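Local coordinates for Aac(6')-ib (Escherichia coli, PDB 1V0C), which probably transfers the acetyl group of acetyl-CoA to the 6'-amino group of aminoglycosides such as kanamycin B, conferring antibiotic resistance, at residues E76-Y81 / Y92-V97; D103-E108 / T180-A185; R115-L120 / K134-L139. The protein carries 2 engineered substitutions. All blocks are in the same frame, centred on the assembly; numbering follows the deposited sequence. Where two conformers were deposited one is given.

Contact 1. Residues E76-Y81 / Y92-V97. With KNC (kanamycin c), chain C.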
# COMPACT_ATOMS: atom_id res chain seq x y z
N GLU A 76 9.12 7.78 9.46
CA GLU A 76 8.50 6.48 9.70
C GLU A 76 8.98 5.42 8.70
O GLU A 76 8.51 4.28 8.71
CB GLU A 76 6.98 6.63 9.52
CG GLU A 76 6.34 7.64 10.47
CD GLU A 76 6.65 7.28 11.90
OE1 GLU A 76 6.70 6.06 12.23
OE2 GLU A 76 6.88 8.21 12.70
N SER A 77 9.93 5.82 7.83
CA SER A 77 10.33 5.02 6.66
C SER A 77 9.14 4.69 5.75
O SER A 77 9.08 3.62 5.15
CB SER A 77 11.10 3.77 7.06
OG SER A 77 12.33 4.12 7.64
N VAL A 78 8.22 5.65 5.64
CA VAL A 78 7.09 5.55 4.72
C VAL A 78 7.23 6.50 3.53
O VAL A 78 7.50 7.70 3.69
CB VAL A 78 5.70 5.76 5.46
CG1 VAL A 78 4.52 5.68 4.48
CG2 VAL A 78 5.51 4.76 6.57
N THR A 79 7.03 5.94 2.34
CA THR A 79 6.98 6.71 1.09
C THR A 79 5.55 6.71 0.52
O THR A 79 5.02 5.64 0.21
CB THR A 79 7.93 6.11 0.04
OG1 THR A 79 9.25 6.03 0.58
CG2 THR A 79 7.95 6.95 -1.22
N PRO A 80 4.93 7.91 0.39
CA PRO A 80 3.61 8.07 -0.25
C PRO A 80 3.63 8.31 -1.76
O PRO A 80 4.52 9.01 -2.29
CB PRO A 80 3.03 9.29 0.48
CG PRO A 80 4.23 10.16 0.77
CD PRO A 80 5.42 9.19 0.96
N TYR A 81 2.65 7.74 -2.45
CA TYR A 81 2.49 7.84 -3.90
C TYR A 81 1.06 8.21 -4.22
O TYR A 81 0.13 7.93 -3.45
CB TYR A 81 2.76 6.49 -4.59
CG TYR A 81 4.04 5.82 -4.18
CD1 TYR A 81 5.26 6.17 -4.78
CD2 TYR A 81 4.04 4.78 -3.21
CE1 TYR A 81 6.46 5.54 -4.40
CE2 TYR A 81 5.24 4.16 -2.82
CZ TYR A 81 6.43 4.55 -3.41
OH TYR A 81 7.60 3.93 -3.04
N TYR A 92 -4.28 6.50 -3.55
CA TYR A 92 -3.10 6.71 -2.72
C TYR A 92 -2.47 5.36 -2.44
O TYR A 92 -3.18 4.36 -2.25
CB TYR A 92 -3.49 7.43 -1.41
CG TYR A 92 -2.39 7.45 -0.34
CD1 TYR A 92 -1.42 8.47 -0.34
CD2 TYR A 92 -2.32 6.48 0.66
CE1 TYR A 92 -0.41 8.51 0.62
CE2 TYR A 92 -1.31 6.52 1.62
CZ TYR A 92 -0.35 7.53 1.58
OH TYR A 92 0.65 7.60 2.52
N ALA A 93 -1.14 5.31 -2.45
CA ALA A 93 -0.41 4.15 -1.98
C ALA A 93 0.77 4.60 -1.14
O ALA A 93 1.21 5.75 -1.22
CB ALA A 93 0.07 3.26 -3.16
N GLN A 94 1.27 3.68 -0.32
CA GLN A 94 2.50 3.88 0.40
C GLN A 94 3.32 2.59 0.42
O GLN A 94 2.76 1.48 0.38
CB GLN A 94 2.26 4.39 1.83
CG GLN A 94 1.26 3.57 2.62
CD GLN A 94 1.04 4.08 4.03
OE1 GLN A 94 0.95 5.29 4.26
NE2 GLN A 94 0.91 3.16 4.98
N SER A 95 4.65 2.75 0.48
CA SER A 95 5.54 1.64 0.77
C SER A 95 6.33 2.01 2.01
O SER A 95 6.49 3.18 2.32
CB SER A 95 6.45 1.33 -0.43
OG SER A 95 7.31 2.43 -0.68
N TYR A 96 6.80 1.01 2.75
CA TYR A 96 7.53 1.30 3.95
C TYR A 96 8.59 0.20 4.16
O TYR A 96 8.41 -0.93 3.71
CB TYR A 96 6.58 1.42 5.19
CG TYR A 96 5.71 0.19 5.43
CD1 TYR A 96 6.21 -0.90 6.15
CD2 TYR A 96 4.40 0.12 4.93
CE1 TYR A 96 5.45 -2.05 6.36
CE2 TYR A 96 3.61 -1.05 5.14
CZ TYR A 96 4.16 -2.13 5.85
OH TYR A 96 3.44 -3.30 6.09
N VAL A 97 9.67 0.55 4.85
CA VAL A 97 10.64 -0.44 5.30
C VAL A 97 10.09 -1.08 6.57
O VAL A 97 9.90 -0.40 7.58
CB VAL A 97 12.05 0.22 5.51
CG1 VAL A 97 13.10 -0.79 6.00
CG2 VAL A 97 12.48 0.90 4.23
C2 KNC C . -3.45 2.90 7.56
C3 KNC C . -4.63 2.06 8.12
C4 KNC C . -5.23 1.18 7.02
C5 KNC C . -4.10 0.36 6.41
C6 KNC C . -4.67 -0.15 5.18
C7 KNC C . 2.05 -0.39 8.87
C8 KNC C . 1.97 1.10 8.50
C9 KNC C . 0.50 1.59 8.50
C10 KNC C . -0.44 0.69 7.66
C11 KNC C . -0.30 -0.85 8.00
C12 KNC C . 1.19 -1.27 7.92
C13 KNC C . 3.41 2.94 9.22
C14 KNC C . 4.69 3.05 10.09
C15 KNC C . 4.33 3.30 11.56
C16 KNC C . 3.42 4.54 11.72
C17 KNC C . 2.17 4.42 10.82
C18 KNC C . 1.23 5.66 11.02
N2 KNC C . -1.20 -1.69 7.14
N3 KNC C . 3.49 -0.82 8.98
N4 KNC C . 5.53 3.48 12.39
C1 KNC C . -2.36 1.99 6.90
O5 KNC C . -2.96 1.14 5.94
O7 KNC C . -5.66 2.85 8.77
O8 KNC C . -6.22 0.27 7.53
O9 KNC C . -1.75 1.15 7.89
O1 KNC C . -3.74 -1.12 4.70
O10 KNC C . 0.43 2.95 8.01
O11 KNC C . 2.66 1.73 9.57
O12 KNC C . 2.58 4.15 9.40
O13 KNC C . 5.46 1.87 9.96
O14 KNC C . 3.03 4.63 13.10
O15 KNC C . 0.93 6.29 9.75
N6 KNC C . -2.80 3.64 8.63
O HOH W 1 7.52 1.70 8.49

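Contact 2. Residues D103-E108 / T180-A185. Engineered in segment 103-108: Trp105 (natural residue Arg). Engineered in segment 180-185: Asp182 (natural residue Tyr). With KNC (kanamycin c), chain C.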
# COMPACT_ATOMS: atom_id res chain seq x y z
N ASP A 103 6.77 1.65 16.98
CA ASP A 103 5.37 1.60 17.50
C ASP A 103 4.72 0.20 17.54
O ASP A 103 3.51 0.09 17.34
CB ASP A 103 4.42 2.55 16.73
CG ASP A 103 5.07 3.87 16.31
OD1 ASP A 103 5.76 4.51 17.15
OD2 ASP A 103 4.85 4.28 15.14
N GLY A 104 5.48 -0.85 17.83
CA GLY A 104 4.94 -2.22 17.87
C GLY A 104 4.82 -2.92 16.52
O GLY A 104 4.43 -4.10 16.44
N TRP A 105 5.17 -2.19 15.45
CA TRP A 105 5.10 -2.70 14.08
C TRP A 105 6.29 -3.58 13.65
O TRP A 105 7.45 -3.17 13.78
CB TRP A 105 4.95 -1.54 13.11
CG TRP A 105 3.62 -0.89 13.17
CD1 TRP A 105 3.31 0.29 13.81
CD2 TRP A 105 2.41 -1.36 12.57
NE1 TRP A 105 1.97 0.57 13.64
CE2 TRP A 105 1.40 -0.41 12.88
CE3 TRP A 105 2.08 -2.49 11.81
CZ2 TRP A 105 0.07 -0.57 12.45
CZ3 TRP A 105 0.78 -2.64 11.38
CH2 TRP A 105 -0.22 -1.69 11.71
N TRP A 106 5.99 -4.78 13.17
CA TRP A 106 6.99 -5.68 12.52
C TRP A 106 8.22 -5.96 13.37
O TRP A 106 9.34 -6.01 12.88
CB TRP A 106 7.36 -5.17 11.09
CG TRP A 106 6.12 -4.75 10.40
CD1 TRP A 106 5.78 -3.48 9.99
CD2 TRP A 106 4.98 -5.58 10.13
NE1 TRP A 106 4.51 -3.48 9.47
CE2 TRP A 106 3.99 -4.75 9.54
CE3 TRP A 106 4.70 -6.95 10.33
CZ2 TRP A 106 2.74 -5.24 9.14
CZ3 TRP A 106 3.45 -7.43 9.93
CH2 TRP A 106 2.49 -6.57 9.34
N GLU A 107 7.99 -6.19 14.67
CA GLU A 107 9.11 -6.38 15.62
C GLU A 107 9.94 -7.65 15.43
O GLU A 107 11.07 -7.71 15.90
CB GLU A 107 8.62 -6.28 17.05
CG GLU A 107 8.14 -4.90 17.40
CD GLU A 107 7.71 -4.80 18.84
OE1 GLU A 107 7.43 -5.87 19.45
OE2 GLU A 107 7.67 -3.67 19.36
N GLU A 108 9.39 -8.65 14.75
CA GLU A 108 10.14 -9.87 14.47
C GLU A 108 10.92 -9.81 13.14
O GLU A 108 11.63 -10.75 12.80
CB GLU A 108 9.21 -11.09 14.43
CG GLU A 108 8.40 -11.33 15.72
CD GLU A 108 7.30 -12.40 15.52
OE1 GLU A 108 6.30 -12.35 16.29
OE2 GLU A 108 7.43 -13.26 14.60
N THR A 180 -0.98 -7.15 14.89
CA THR A 180 -0.31 -5.87 14.66
C THR A 180 -0.92 -4.84 15.63
O THR A 180 -1.91 -5.14 16.30
CB THR A 180 -0.48 -5.36 13.21
OG1 THR A 180 -1.79 -4.78 13.04
CG2 THR A 180 -0.24 -6.47 12.16
N PRO A 181 -0.33 -3.64 15.72
CA PRO A 181 -1.00 -2.57 16.48
C PRO A 181 -2.40 -2.19 15.96
O PRO A 181 -3.19 -1.66 16.73
CB PRO A 181 -0.04 -1.37 16.36
CG PRO A 181 1.33 -2.03 16.08
CD PRO A 181 0.99 -3.20 15.20
N ASP A 182 -2.70 -2.43 14.69
CA ASP A 182 -4.08 -2.29 14.20
C ASP A 182 -4.94 -3.59 14.33
O ASP A 182 -5.92 -3.75 13.57
CB ASP A 182 -4.10 -1.85 12.72
CG ASP A 182 -3.63 -0.39 12.48
OD1 ASP A 182 -3.51 0.40 13.45
OD2 ASP A 182 -3.39 -0.06 11.28
N GLY A 183 -4.59 -4.52 15.22
CA GLY A 183 -5.36 -5.79 15.35
C GLY A 183 -4.80 -6.92 14.49
O GLY A 183 -3.79 -6.73 13.81
N PRO A 184 -5.44 -8.13 14.50
CA PRO A 184 -4.92 -9.22 13.64
C PRO A 184 -4.96 -8.83 12.18
O PRO A 184 -5.82 -8.06 11.78
CB PRO A 184 -5.89 -10.39 13.87
CG PRO A 184 -7.05 -9.81 14.64
CD PRO A 184 -6.59 -8.54 15.31
N ALA A 185 -4.04 -9.38 11.39
CA ALA A 185 -4.01 -9.09 9.97
C ALA A 185 -3.70 -10.39 9.25
O ALA A 185 -3.10 -11.28 9.83
CB ALA A 185 -2.93 -8.04 9.65
C2 KNC C . -3.45 2.90 7.56
C3 KNC C . -4.63 2.06 8.12
C4 KNC C . -5.23 1.18 7.02
C5 KNC C . -4.10 0.36 6.41
C6 KNC C . -4.67 -0.15 5.18
C7 KNC C . 2.05 -0.39 8.87
C8 KNC C . 1.97 1.10 8.50
C9 KNC C . 0.50 1.59 8.50
C10 KNC C . -0.44 0.69 7.66
C11 KNC C . -0.30 -0.85 8.00
C12 KNC C . 1.19 -1.27 7.92
C13 KNC C . 3.41 2.94 9.22
C14 KNC C . 4.69 3.05 10.09
C15 KNC C . 4.33 3.30 11.56
C16 KNC C . 3.42 4.54 11.72
C17 KNC C . 2.17 4.42 10.82
C18 KNC C . 1.23 5.66 11.02
N2 KNC C . -1.20 -1.69 7.14
N3 KNC C . 3.49 -0.82 8.98
N4 KNC C . 5.53 3.48 12.39
C1 KNC C . -2.36 1.99 6.90
O5 KNC C . -2.96 1.14 5.94
O7 KNC C . -5.66 2.85 8.77
O8 KNC C . -6.22 0.27 7.53
O9 KNC C . -1.75 1.15 7.89
O1 KNC C . -3.74 -1.12 4.70
O10 KNC C . 0.43 2.95 8.01
O11 KNC C . 2.66 1.73 9.57
O12 KNC C . 2.58 4.15 9.40
O13 KNC C . 5.46 1.87 9.96
O14 KNC C . 3.03 4.63 13.10
O15 KNC C . 0.93 6.29 9.75
N6 KNC C . -2.80 3.64 8.63

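Contact 3. Residues R115-L120 / K134-L139. With KNC (kanamycin c), chain C.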
# COMPACT_ATOMS: atom_id res chain seq x y z
N ARG A 115 9.80 -4.78 2.16
CA ARG A 115 8.94 -3.61 2.03
C ARG A 115 7.49 -4.01 2.20
O ARG A 115 7.06 -5.02 1.67
CB ARG A 115 9.11 -2.95 0.66
CG ARG A 115 10.55 -2.46 0.35
CD ARG A 115 10.98 -1.18 1.13
NE ARG A 115 12.40 -0.90 0.85
CZ ARG A 115 13.41 -1.48 1.50
NH1 ARG A 115 13.17 -2.34 2.49
NH2 ARG A 115 14.67 -1.20 1.17
N GLY A 116 6.73 -3.20 2.92
CA GLY A 116 5.28 -3.39 2.97
C GLY A 116 4.57 -2.34 2.14
O GLY A 116 5.15 -1.29 1.83
N ILE A 117 3.34 -2.65 1.74
CA ILE A 117 2.47 -1.73 0.99
C ILE A 117 1.05 -1.63 1.57
O ILE A 117 0.52 -2.59 2.19
CB ILE A 117 2.39 -2.09 -0.52
CG1 ILE A 117 1.79 -3.50 -0.71
CG2 ILE A 117 3.79 -1.99 -1.18
CD1 ILE A 117 1.44 -3.81 -2.16
N ASP A 118 0.47 -0.44 1.39
CA ASP A 118 -0.94 -0.13 1.66
C ASP A 118 -1.43 0.75 0.52
O ASP A 118 -0.66 1.51 -0.05
CB ASP A 118 -1.09 0.66 2.96
CG ASP A 118 -0.45 -0.01 4.14
OD1 ASP A 118 -1.06 -0.97 4.66
OD2 ASP A 118 0.63 0.45 4.59
N GLN A 119 -2.70 0.64 0.16
CA GLN A 119 -3.22 1.48 -0.91
C GLN A 119 -4.73 1.61 -0.85
O GLN A 119 -5.40 0.85 -0.15
CB GLN A 119 -2.73 1.01 -2.30
CG GLN A 119 -3.36 -0.29 -2.82
CD GLN A 119 -3.10 -1.47 -1.90
OE1 GLN A 119 -1.94 -1.80 -1.55
NE2 GLN A 119 -4.19 -2.14 -1.49
N LEU A 120 -5.26 2.59 -1.58
CA LEU A 120 -6.70 2.80 -1.68
C LEU A 120 -7.01 3.39 -3.05
O LEU A 120 -6.16 4.05 -3.66
CB LEU A 120 -7.18 3.74 -0.56
CG LEU A 120 -6.66 5.20 -0.52
CD1 LEU A 120 -7.59 6.19 -1.26
CD2 LEU A 120 -6.40 5.68 0.91
N LYS A 134 -4.05 -3.66 -10.81
CA LYS A 134 -3.09 -2.88 -11.59
C LYS A 134 -2.23 -1.96 -10.73
O LYS A 134 -1.05 -1.87 -10.94
CB LYS A 134 -3.79 -2.06 -12.67
CG LYS A 134 -4.36 -2.90 -13.79
CD LYS A 134 -5.04 -2.03 -14.82
CE LYS A 134 -5.87 -2.87 -15.79
NZ LYS A 134 -5.21 -4.18 -16.12
N LEU A 135 -2.84 -1.23 -9.79
CA LEU A 135 -2.10 -0.37 -8.88
C LEU A 135 -1.07 -1.20 -8.10
O LEU A 135 0.09 -0.83 -8.00
CB LEU A 135 -3.05 0.34 -7.91
CG LEU A 135 -2.55 1.50 -7.03
CD1 LEU A 135 -3.69 2.11 -6.24
CD2 LEU A 135 -1.46 1.10 -6.08
N VAL A 136 -1.52 -2.32 -7.54
CA VAL A 136 -0.62 -3.17 -6.76
C VAL A 136 0.54 -3.72 -7.61
O VAL A 136 1.67 -3.74 -7.14
CB VAL A 136 -1.37 -4.31 -6.01
CG1 VAL A 136 -0.38 -5.18 -5.22
CG2 VAL A 136 -2.42 -3.72 -5.05
N ARG A 137 0.26 -4.18 -8.84
CA ARG A 137 1.28 -4.72 -9.74
C ARG A 137 2.33 -3.64 -10.03
O ARG A 137 3.53 -3.91 -10.06
CB ARG A 137 0.66 -5.22 -11.06
CG ARG A 137 -0.32 -6.41 -10.93
CD ARG A 137 -0.60 -7.10 -12.27
NE ARG A 137 -1.41 -8.32 -12.10
CZ ARG A 137 -2.52 -8.60 -12.77
NH1 ARG A 137 -3.01 -7.76 -13.68
NH2 ARG A 137 -3.17 -9.73 -12.53
N ALA A 138 1.85 -2.42 -10.26
CA ALA A 138 2.71 -1.28 -10.55
C ALA A 138 3.61 -0.95 -9.35
O ALA A 138 4.81 -0.73 -9.50
CB ALA A 138 1.85 -0.07 -10.96
N LEU A 139 3.02 -0.95 -8.16
CA LEU A 139 3.78 -0.76 -6.93
C LEU A 139 4.81 -1.87 -6.66
O LEU A 139 5.92 -1.59 -6.25
CB LEU A 139 2.82 -0.54 -5.74
CG LEU A 139 3.40 -0.15 -4.37
CD1 LEU A 139 4.49 0.95 -4.44
CD2 LEU A 139 2.26 0.29 -3.43
C2 KNC C . -3.45 2.90 7.56
C3 KNC C . -4.63 2.06 8.12
C4 KNC C . -5.23 1.18 7.02
C5 KNC C . -4.10 0.36 6.41
C6 KNC C . -4.67 -0.15 5.18
C7 KNC C . 2.05 -0.39 8.87
C8 KNC C . 1.97 1.10 8.50
C9 KNC C . 0.50 1.59 8.50
C10 KNC C . -0.44 0.69 7.66
C11 KNC C . -0.30 -0.85 8.00
C12 KNC C . 1.19 -1.27 7.92
C13 KNC C . 3.41 2.94 9.22
C14 KNC C . 4.69 3.05 10.09
C15 KNC C . 4.33 3.30 11.56
C16 KNC C . 3.42 4.54 11.72
C17 KNC C . 2.17 4.42 10.82
C18 KNC C . 1.23 5.66 11.02
N2 KNC C . -1.20 -1.69 7.14
N3 KNC C . 3.49 -0.82 8.98
N4 KNC C . 5.53 3.48 12.39
C1 KNC C . -2.36 1.99 6.90
O5 KNC C . -2.96 1.14 5.94
O7 KNC C . -5.66 2.85 8.77
O8 KNC C . -6.22 0.27 7.53
O9 KNC C . -1.75 1.15 7.89
O1 KNC C . -3.74 -1.12 4.70
O10 KNC C . 0.43 2.95 8.01
O11 KNC C . 2.66 1.73 9.57
O12 KNC C . 2.58 4.15 9.40
O13 KNC C . 5.46 1.87 9.96
O14 KNC C . 3.03 4.63 13.10
O15 KNC C . 0.93 6.29 9.75
N6 KNC C . -2.80 3.64 8.63

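Contact 1. Residues E76-Y81 / Y92-V97
With chi1 at -50°, Tyr81 carries its ring beside its own backbone N and toward Ala93, with the ring edge at Ser95, while Ser95, at chi1 64°, holds OG between its backbone N and carbonyl carbon. The two hydroxyls meet near the plane of the ring, Tyr81 OH lying 2.8 Å from Ser95 OG in a hydrogen bond that either could donate. Helix 131-144 packs on this face through Leu139, Leu142 and Leu143. Strands 78-85 and 88-97 form an antiparallel hairpin in which Thr79 with Ser95 and Tyr81 with Ala93 are the hydrogen-bonded pairs; Thr79 N to Ser95 O is 2.8 Å and nearly straight at 172°. The other face bears Val78, Pro80, Gln94 and Tyr96. Here Pro80 CB rests 3.5 Å from Tyr92 CE1, and Val78 CG1 packs 3.6 Å from Gln94 OE1. That oxygen takes the Tyr92 hydroxyl on a lone pair at 2.9 Å (OH to OE1), and NE2 bonds to kanamycin O10, 3.1 Å away, and to Asp118. Kanamycin N3 sits over one face of Tyr96. The helix face thus pairs its two hydroxyls with each other, while the other turns an amide, probably held by Tyr92, to a ligand hydroxyl, and the Tyr96 face to an amine.

Contact 2. Residues D103-E108 / T180-A185
The rim of the aminoglycoside site is built here from two loops: residues 103-108, between strands 88-97 and 114-121, and the turn joining strands 173-180 and 183-191. Trp105, an engineered residue (Arg in the natural sequence), lies between that turn and the drug. Pro181 CD stands over the centre of its six-membered ring, 3.5 Å from the centroid and 11° off the normal, a CH-pi contact. On the opposite face lies the central ring of kanamycin, its C7 3.6 Å from Trp105 CE3, so the indole is sandwiched between proline and aminocyclitol. Asp182, also engineered (Tyr in nature), brings OD2 to the indole edge, 3.6 Å from Trp105 CH2, with the carboxylate turned 88° to the ring. Thr180 CB touches Trp105 CZ3 at 3.5 Å, and its CG2 packs beside Trp106 CH2.

The turn is a type I beta turn from Thr180 to Gly183, closing the hairpin at the edge of the sheet. Gly183 O accepts from both Thr180 N and Thr180 OG1, the latter at 2.9 Å on a lone pair. The hydroxyl is set for this by chi1 79°, which keeps OG1 between the backbone N and the carbonyl carbon. No hydrogen bond links the two loops; they meet by van der Waals contact, mostly through Trp105. Asp103 OD2 takes two bonds from kanamycin, from O14 at 2.8 Å and N4 at 2.9 Å, while Trp106 presents the edge of its indole to kanamycin N3 and lays its rings almost parallel to that of Tyr96.

Contact 3. Residues R115-L120 / K134-L139
Asp118 OD1 is gripped twice by kanamycin, by N2 at 2.6 Å and by O1 at 2.7 Å, both donors on the ligand. With OD2 bonded to Gln94 on the neighbouring strand, the group is held at both ends. Asp118 points away from helix 131-144; its neighbours Ile117 and Gln119 turn toward the helix and make the packing between strand and helix. Ile117 and Leu139 meet tip to tip, Ile117 CG2 3.5 Å from Leu139 CD2. With Ile117 CG1 lodged between backbone N and carbonyl carbon (chi1 61°), CD1 is carried to Val136, 3.8 Å from its CG1, the two side chains crossing at about a right angle. Gln119 CB lies 4.0 Å from Leu135 CD2 as the two side chains slide past each other. The bend at chi2 (-60°) then lays Gln119 CD 3.9 Å from Val136 CG2. Its amide oxygen bonds to Tyr167 OH of helix 161-169. This is the first half of the beta-alpha-beta unit of the GNAT fold, and Gln119 is an acetyl-CoA-binding residue, its backbone O weakly bonded to the cofactor. Alternation along one strand therefore separates two chemistries: a carboxylate for the ligand's amine and hydroxyl on one face, and on the other a largely apolar seam with the helix.

Going from the N terminus, contact 1 comes first and closes a short hairpin loop, residues 76-81 to 92-97. The chain then runs into the 103-108 loop, which opens contact 2; that contact closes only at 180-185, a long loop that takes in strand 114-121 through strand 173-180. Contact 3 is nested wholly inside it, joining strand 114-121 to helix 131-144, and none of the three cross. Contacts 1 and 3 are side by side in the sheet, since strands 88-97 and 114-121 are neighbours. Contact 2 touches contact 1 where Trp106 meets Tyr96, but stays about 7 Å from contact 3 at the nearest atoms. All three touch the same kanamycin molecule.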